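Local structure of aminopentol aminotransferase (Sphingopyxis macrogoltabida, 6HBS) at residues 29-34 with 369-374; 93-98 with 112-117; 235-240 with 312-317. The protein transfers the amino group of aminopentol (hydrolysed fumonisin B1) to pyruvate with the help of pyridoxal 5'-phosphate, a step in fumonisin degradation. All blocks are in the same frame, centred on the assembly; numbering follows the deposited sequence.

Chain order sets the nesting. Interaction 1 opens first, at residues 29-34 near the N terminus, and closes last, at 369-374. It therefore encloses the other two. Interaction 2 closes a short loop between 93-98 and 112-117. Interaction 3 opens only afterwards, joining 235-240 to 312-317, so these two lie in series and none cross. Interaction 1 ties the N-terminal loop to the edge strand of the four-stranded sheet. Interaction 2 fixes helix 94-105 on the outermost strand, within this chain, of the seven-stranded sheet. Interaction 3 links a loop that follows strand 226-230 to helix 310-332. Interactions 1 and 2 lie on opposite sides of the chain's centre, with their own centres about 35 Å apart.

Interaction 1 (29-34 with 369-374); sequences RLLPPE and GVYVHP
L31 has CG anti to its own carbonyl carbon (chi1 -74°), and H373 has CG anti to the backbone N (chi1 -159°). These torsions put one leucine methyl over a face of the imidazole. L31 CD2 lies 4.1 Å from the centroid of the H373 ring and 24° off its normal. This is a CH-pi contact, displaced toward the rim, with H373 CE1 the nearest ring atom. The same methyl reaches the next residue, with L31 CD2 3.6 Å from P374 CD. One methyl thus rests against both the imidazole and the proline ring. The other branch serves Y371: L31 CD1 is 3.9 Å from Y371 OH, and the two side chains cross at about a right angle. The contact is buried and made by van der Waals and CH-pi touches. H373 ND1 is hydrogen-bonded to Y375 N.

Y371 also packs on T89 of the second subunit. G369 ends helix 356-367 in a Schellman motif, and the chain turns into strand 370-371. This strand runs parallel to strand 54-57, with Y371 bonded to the backbone of I56 and Y58. P32 and P374 both rest on Y359 of helix 356-367.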
# COMPACT_ATOMS: atom_id res chain seq x y z
N ARG A 29 1.64 13.17 18.35
CA ARG A 29 1.86 12.71 19.71
C ARG A 29 3.17 13.27 20.31
O ARG A 29 3.22 13.54 21.51
CB ARG A 29 1.91 11.17 19.72
CG ARG A 29 2.19 10.56 21.08
CD ARG A 29 1.71 9.13 21.18
NE ARG A 29 1.20 8.89 22.53
CZ ARG A 29 1.95 8.52 23.57
NH1 ARG A 29 1.44 8.59 24.79
NH2 ARG A 29 3.18 8.08 23.40
N LEU A 30 4.23 13.39 19.51
CA LEU A 30 5.56 13.81 19.98
C LEU A 30 5.86 15.28 19.64
O LEU A 30 7.01 15.68 19.80
CB LEU A 30 6.63 12.92 19.33
CG LEU A 30 6.56 11.43 19.69
CD1 LEU A 30 7.66 10.65 18.96
CD2 LEU A 30 6.68 11.24 21.20
N LEU A 31 4.85 16.05 19.19
CA LEU A 31 5.02 17.48 18.85
C LEU A 31 4.43 18.36 19.93
O LEU A 31 3.62 17.90 20.73
CB LEU A 31 4.34 17.77 17.51
CG LEU A 31 5.08 17.24 16.28
CD1 LEU A 31 4.22 17.35 15.04
CD2 LEU A 31 6.41 17.95 16.09
N PRO A 32 4.79 19.66 20.00
CA PRO A 32 4.09 20.58 20.90
C PRO A 32 2.58 20.53 20.67
O PRO A 32 2.10 20.23 19.56
CB PRO A 32 4.71 21.95 20.60
CG PRO A 32 6.11 21.60 20.09
CD PRO A 32 5.93 20.28 19.33
N PRO A 33 1.76 20.80 21.71
CA PRO A 33 0.31 20.64 21.61
C PRO A 33 -0.36 21.60 20.63
O PRO A 33 -1.47 21.34 20.19
CB PRO A 33 -0.16 20.86 23.07
CG PRO A 33 0.91 21.76 23.66
CD PRO A 33 2.19 21.25 23.04
N GLU A 34 0.34 22.67 20.26
CA GLU A 34 -0.16 23.67 19.32
C GLU A 34 -0.28 23.10 17.90
O GLU A 34 -0.97 23.67 17.07
CB GLU A 34 0.78 24.88 19.29
CG GLU A 34 0.80 25.65 20.60
CD GLU A 34 1.92 25.34 21.56
OE1 GLU A 34 2.46 24.21 21.52
OE2 GLU A 34 2.25 26.22 22.36
N GLY A 369 2.00 31.33 10.88
CA GLY A 369 1.52 30.68 9.66
C GLY A 369 2.61 29.92 8.91
O GLY A 369 2.59 29.89 7.70
N VAL A 370 3.53 29.28 9.64
CA VAL A 370 4.57 28.47 9.04
C VAL A 370 4.57 27.13 9.78
O VAL A 370 4.48 27.11 10.99
CB VAL A 370 5.94 29.16 9.17
CG1 VAL A 370 7.11 28.24 8.87
CG2 VAL A 370 5.98 30.41 8.31
N TYR A 371 4.61 26.04 9.01
CA TYR A 371 4.73 24.70 9.57
C TYR A 371 6.15 24.21 9.31
O TYR A 371 6.48 23.83 8.19
CB TYR A 371 3.69 23.75 8.95
CG TYR A 371 3.46 22.46 9.71
CD1 TYR A 371 4.45 21.50 9.82
CD2 TYR A 371 2.23 22.20 10.29
CE1 TYR A 371 4.23 20.30 10.51
CE2 TYR A 371 1.98 21.00 10.97
CZ TYR A 371 2.98 20.05 11.07
OH TYR A 371 2.74 18.90 11.74
N VAL A 372 6.94 24.15 10.37
CA VAL A 372 8.27 23.56 10.37
C VAL A 372 8.33 22.51 11.49
O VAL A 372 7.50 22.50 12.41
CB VAL A 372 9.36 24.62 10.57
CG1 VAL A 372 9.52 25.51 9.36
CG2 VAL A 372 9.13 25.44 11.84
N HIS A 373 9.31 21.62 11.40
CA HIS A 373 9.32 20.42 12.20
C HIS A 373 10.57 20.37 13.06
O HIS A 373 11.67 20.52 12.54
CB HIS A 373 9.21 19.18 11.31
CG HIS A 373 8.71 17.96 12.03
ND1 HIS A 373 9.39 17.39 13.10
CD2 HIS A 373 7.65 17.17 11.79
CE1 HIS A 373 8.71 16.34 13.52
NE2 HIS A 373 7.63 16.18 12.74
N PRO A 374 10.44 20.17 14.39
CA PRO A 374 11.60 20.16 15.28
C PRO A 374 12.42 18.86 15.35
O PRO A 374 13.50 18.92 15.95
CB PRO A 374 10.96 20.43 16.65
CG PRO A 374 9.64 19.77 16.56
CD PRO A 374 9.18 20.07 15.15

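Interaction 2 (93-98 with 112-117); sequences EIMVNL and AMFCKN. With PLP (pyridoxal-5'-phosphate), chain C.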
# COMPACT_ATOMS: atom_id res chain seq x y z
N GLU A 93 -3.16 -0.16 -20.32
CA GLU A 93 -2.06 0.01 -21.25
C GLU A 93 -1.04 1.07 -20.77
O GLU A 93 0.12 0.96 -21.12
CB GLU A 93 -2.59 0.41 -22.64
CG GLU A 93 -3.35 1.73 -22.65
CD GLU A 93 -4.02 2.06 -23.98
OE1 GLU A 93 -4.02 1.20 -24.89
OE2 GLU A 93 -4.54 3.15 -24.09
N ILE A 94 -1.46 2.11 -20.03
CA ILE A 94 -0.53 3.20 -19.65
C ILE A 94 0.54 2.71 -18.65
O ILE A 94 1.55 3.40 -18.47
CB ILE A 94 -1.21 4.48 -19.16
CG1 ILE A 94 -1.88 4.32 -17.80
CG2 ILE A 94 -2.18 5.03 -20.19
CD1 ILE A 94 -2.26 5.61 -17.17
N MET A 95 0.32 1.55 -18.01
CA MET A 95 1.37 0.88 -17.21
C MET A 95 2.65 0.71 -18.04
O MET A 95 3.76 0.92 -17.52
CB MET A 95 0.92 -0.47 -16.66
CG MET A 95 1.93 -1.08 -15.68
SD MET A 95 1.38 -2.67 -15.05
CE MET A 95 2.73 -3.07 -13.94
N VAL A 96 2.50 0.35 -19.31
CA VAL A 96 3.62 0.16 -20.21
C VAL A 96 4.33 1.50 -20.44
O VAL A 96 5.57 1.56 -20.38
CB VAL A 96 3.23 -0.53 -21.53
CG1 VAL A 96 4.44 -0.70 -22.44
CG2 VAL A 96 2.56 -1.86 -21.28
N ASN A 97 3.56 2.56 -20.68
CA ASN A 97 4.10 3.91 -20.90
C ASN A 97 4.85 4.39 -19.65
O ASN A 97 5.91 4.99 -19.77
CB ASN A 97 3.01 4.90 -21.28
CG ASN A 97 2.37 4.50 -22.60
OD1 ASN A 97 1.69 3.50 -22.68
ND2 ASN A 97 2.66 5.24 -23.64
N LEU A 98 4.28 4.13 -18.47
CA LEU A 98 4.93 4.55 -17.22
C LEU A 98 6.26 3.80 -17.03
O LEU A 98 7.27 4.44 -16.72
CB LEU A 98 3.98 4.34 -16.04
CG LEU A 98 4.59 4.57 -14.66
CD1 LEU A 98 5.05 6.01 -14.49
CD2 LEU A 98 3.61 4.17 -13.59
N ALA A 112 10.94 -1.90 -14.34
CA ALA A 112 10.24 -1.35 -13.18
C ALA A 112 9.12 -2.29 -12.71
O ALA A 112 8.49 -2.96 -13.50
CB ALA A 112 9.69 -0.01 -13.55
N MET A 113 8.86 -2.28 -11.40
CA MET A 113 7.68 -2.85 -10.80
C MET A 113 7.00 -1.77 -9.95
O MET A 113 7.71 -0.95 -9.32
CB MET A 113 8.04 -4.08 -9.95
CG MET A 113 8.67 -5.20 -10.77
SD MET A 113 9.28 -6.54 -9.73
CE MET A 113 7.76 -7.35 -9.25
N PHE A 114 5.65 -1.72 -9.99
CA PHE A 114 4.88 -0.71 -9.31
C PHE A 114 4.08 -1.36 -8.19
O PHE A 114 3.53 -2.48 -8.38
CB PHE A 114 4.00 0.07 -10.30
CG PHE A 114 4.82 0.79 -11.34
CD1 PHE A 114 5.63 1.85 -10.97
CD2 PHE A 114 4.87 0.34 -12.65
CE1 PHE A 114 6.48 2.45 -11.90
CE2 PHE A 114 5.74 0.92 -13.56
CZ PHE A 114 6.54 1.96 -13.18
N CYS A 115 3.99 -0.65 -7.07
CA CYS A 115 3.29 -1.06 -5.85
C CYS A 115 2.64 0.18 -5.22
O CYS A 115 2.46 1.20 -5.91
CB CYS A 115 4.26 -1.77 -4.91
SG CYS A 115 5.81 -0.85 -4.71
N LYS A 116 2.22 0.10 -3.95
CA LYS A 116 1.54 1.23 -3.33
C LYS A 116 2.48 2.00 -2.39
O LYS A 116 2.63 3.20 -2.54
CB LYS A 116 0.29 0.81 -2.57
CG LYS A 116 -0.91 0.49 -3.45
CD LYS A 116 -1.49 1.68 -4.22
CE LYS A 116 -1.16 1.63 -5.69
NZ LYS A 116 -1.97 2.60 -6.44
N ASN A 117 2.98 1.30 -1.37
CA ASN A 117 3.74 1.87 -0.29
C ASN A 117 5.23 1.79 -0.64
O ASN A 117 5.65 0.84 -1.30
CB ASN A 117 3.55 1.12 1.03
CG ASN A 117 2.12 0.99 1.50
OD1 ASN A 117 1.40 1.98 1.62
ND2 ASN A 117 1.70 -0.23 1.86
N1 PLP C . 12.12 4.30 2.82
C2 PLP C . 12.38 5.58 3.15
C2A PLP C . 13.77 6.16 3.03
C3 PLP C . 11.28 6.45 3.57
O3 PLP C . 11.51 7.74 3.89
C4 PLP C . 9.91 5.90 3.62
C4A PLP C . 8.82 6.82 4.03
C5 PLP C . 9.77 4.45 3.29
C6 PLP C . 10.89 3.74 2.88
C5A PLP C . 8.42 3.73 3.33
O4P PLP C . 7.45 4.37 2.46
P PLP C . 5.92 4.22 2.94
O1P PLP C . 5.74 5.00 4.17
O2P PLP C . 5.76 2.76 3.22
O3P PLP C . 5.19 4.77 1.74
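The F114 ring lies with one face under L98 and one edge toward M95. L98 CD2 sits 3.7 Å from the centroid of the F114 ring, only 12° off the normal. The methyl is over the centre of the ring, a well-formed CH-pi contact. L98 CG packs beside it, 3.6 Å from F114 CZ. L98 carries CG anti to its backbone N (chi1 173°), which projects the branch point from the helix onto the ring. M95 comes from another direction. Its side chain is fully extended, and the end methyl CE stands near the ring plane, 4.2 Å from F114 CD2. Leucine thus takes the face and methionine the edge.

Helix 94-105 is laid in this way against strand 111-115, the outermost strand, within this chain, of the seven-stranded sheet. The strand runs antiparallel to its neighbour 267-271. The strand order is that of the large domain of fold type I PLP enzymes. M295 of helix 292-307 touches both M95 and L98, and A268 of strand 267-271 lies by F114.

Past the strand, N117 precedes helix 118-133 and lines the cofactor pocket. N117 CB is 3.5 Å from PLP O2P, in van der Waals contact with the phosphate. N117 OD1 and ND2 bond instead to W289 and D120 of the second subunit. F114 O accepts a bond from Y23 OH of that subunit.

Interaction 3 (235-240 with 312-317); sequences GFRVAR and ETLIAS
R240 and E312 meet in an end-on, two-pronged salt bridge. R240 has CG anti to its carbonyl carbon (chi1 -70°), and its chain is extended from CG to NE. That carries the guanidinium out to the helix. E312 also has CG anti to its carbonyl carbon, but its chain bends at chi2 (77°) and folds the carboxylate round to meet it. The two flat groups are nearly coplanar, with planes 7° apart. R240 NH2 donates to E312 OE1 at 2.8 Å, almost straight. R240 NH1 donates to E312 OE2 at 2.9 Å. Each oxygen uses its syn lone pair, so the paired bonds hold the two groups in nearly one plane and oppose rotation of either.

Further bonds hold the arginine along its NE side. R240 NE bonds to I305 O and R240 NH2 also to T308 O, so NH2 has two acceptors. These carbonyls lie at the end of helix 292-307 and just after it, and probably help to stabilise the positive charge.

The second part of the contact is apolar and looser. L314 points from the helix toward the loop, and its CD1 lies 4.3 Å from R237 CG. This touches the aliphatic part of R237. The charged end goes elsewhere: R237 NE bonds to L380 O and NH1 to G63 O.

The loop follows strand 226-230 of the seven-stranded sheet, and D230, V232 and R233 just before it belong to the PLP pocket. The R237 side chain lies about 6 Å from that of K258, by similarity the lysine that carries the cofactor. The contact thus pins helix 310-332 to a loop beside the active site of a class-III aminotransferase of PLP fold type I.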
# COMPACT_ATOMS: atom_id res chain seq x y z
N GLY A 235 14.26 10.81 -3.56
CA GLY A 235 14.14 10.70 -4.99
C GLY A 235 13.47 11.95 -5.58
O GLY A 235 12.49 12.45 -5.04
N PHE A 236 14.12 12.50 -6.60
CA PHE A 236 13.71 13.64 -7.40
C PHE A 236 13.84 14.98 -6.67
O PHE A 236 13.50 16.01 -7.26
CB PHE A 236 12.29 13.47 -7.95
CG PHE A 236 12.21 12.31 -8.88
CD1 PHE A 236 13.04 12.24 -9.98
CD2 PHE A 236 11.30 11.28 -8.68
CE1 PHE A 236 12.97 11.18 -10.85
CE2 PHE A 236 11.22 10.23 -9.58
CZ PHE A 236 12.04 10.18 -10.65
N ARG A 237 14.37 14.99 -5.45
CA ARG A 237 14.77 16.25 -4.83
C ARG A 237 16.31 16.38 -4.80
O ARG A 237 16.84 17.44 -4.47
CB ARG A 237 14.12 16.42 -3.45
CG ARG A 237 12.70 16.95 -3.47
CD ARG A 237 12.24 17.24 -2.05
NE ARG A 237 10.88 17.70 -1.99
CZ ARG A 237 9.82 16.91 -1.90
NH1 ARG A 237 9.99 15.59 -1.97
NH2 ARG A 237 8.60 17.43 -1.73
N VAL A 238 17.04 15.32 -5.16
CA VAL A 238 18.50 15.37 -5.27
C VAL A 238 18.89 15.51 -6.75
O VAL A 238 19.78 16.28 -7.10
CB VAL A 238 19.17 14.15 -4.60
CG1 VAL A 238 20.66 14.08 -4.89
CG2 VAL A 238 18.91 14.13 -3.11
N ALA A 239 18.22 14.77 -7.63
CA ALA A 239 18.54 14.72 -9.03
C ALA A 239 17.31 14.21 -9.80
O ALA A 239 16.32 13.82 -9.16
CB ALA A 239 19.73 13.80 -9.23
N ARG A 240 17.41 14.20 -11.14
CA ARG A 240 16.36 13.69 -12.05
C ARG A 240 16.58 12.19 -12.32
O ARG A 240 15.94 11.55 -13.17
CB ARG A 240 16.33 14.52 -13.35
CG ARG A 240 15.81 15.94 -13.15
CD ARG A 240 15.90 16.80 -14.40
NE ARG A 240 15.20 18.08 -14.26
CZ ARG A 240 15.72 19.18 -13.71
NH1 ARG A 240 16.97 19.15 -13.28
NH2 ARG A 240 14.98 20.26 -13.53
N GLU A 312 15.74 23.01 -9.78
CA GLU A 312 16.53 24.23 -9.56
C GLU A 312 15.69 25.22 -8.76
O GLU A 312 16.18 25.83 -7.79
CB GLU A 312 17.00 24.78 -10.90
CG GLU A 312 17.95 23.85 -11.61
CD GLU A 312 17.30 22.66 -12.30
OE1 GLU A 312 16.09 22.68 -12.54
OE2 GLU A 312 18.01 21.72 -12.53
N THR A 313 14.39 25.29 -9.08
CA THR A 313 13.49 26.18 -8.37
C THR A 313 13.45 25.82 -6.87
O THR A 313 13.61 26.70 -5.98
CB THR A 313 12.10 26.17 -9.01
OG1 THR A 313 12.27 26.60 -10.36
CG2 THR A 313 11.11 27.05 -8.30
N LEU A 314 13.19 24.55 -6.55
CA LEU A 314 12.96 24.20 -5.11
C LEU A 314 14.30 24.24 -4.33
O LEU A 314 14.31 24.57 -3.18
CB LEU A 314 12.22 22.86 -4.95
CG LEU A 314 12.88 21.58 -5.44
CD1 LEU A 314 13.77 20.97 -4.36
CD2 LEU A 314 11.79 20.59 -5.87
N ILE A 315 15.41 24.01 -5.02
CA ILE A 315 16.75 24.16 -4.41
C ILE A 315 17.02 25.65 -4.08
O ILE A 315 17.42 26.01 -2.96
CB ILE A 315 17.83 23.53 -5.30
CG1 ILE A 315 17.74 22.01 -5.29
CG2 ILE A 315 19.23 23.99 -4.89
CD1 ILE A 315 18.71 21.34 -6.20
N ALA A 316 16.76 26.53 -5.05
CA ALA A 316 16.92 28.00 -4.83
C ALA A 316 16.07 28.45 -3.63
O ALA A 316 16.55 29.14 -2.77
CB ALA A 316 16.57 28.74 -6.09
N SER A 317 14.82 27.98 -3.52
CA SER A 317 13.99 28.35 -2.36
C SER A 317 14.62 27.86 -1.06
O SER A 317 14.61 28.60 -0.04
CB SER A 317 12.56 27.85 -2.48
OG SER A 317 11.98 28.41 -3.64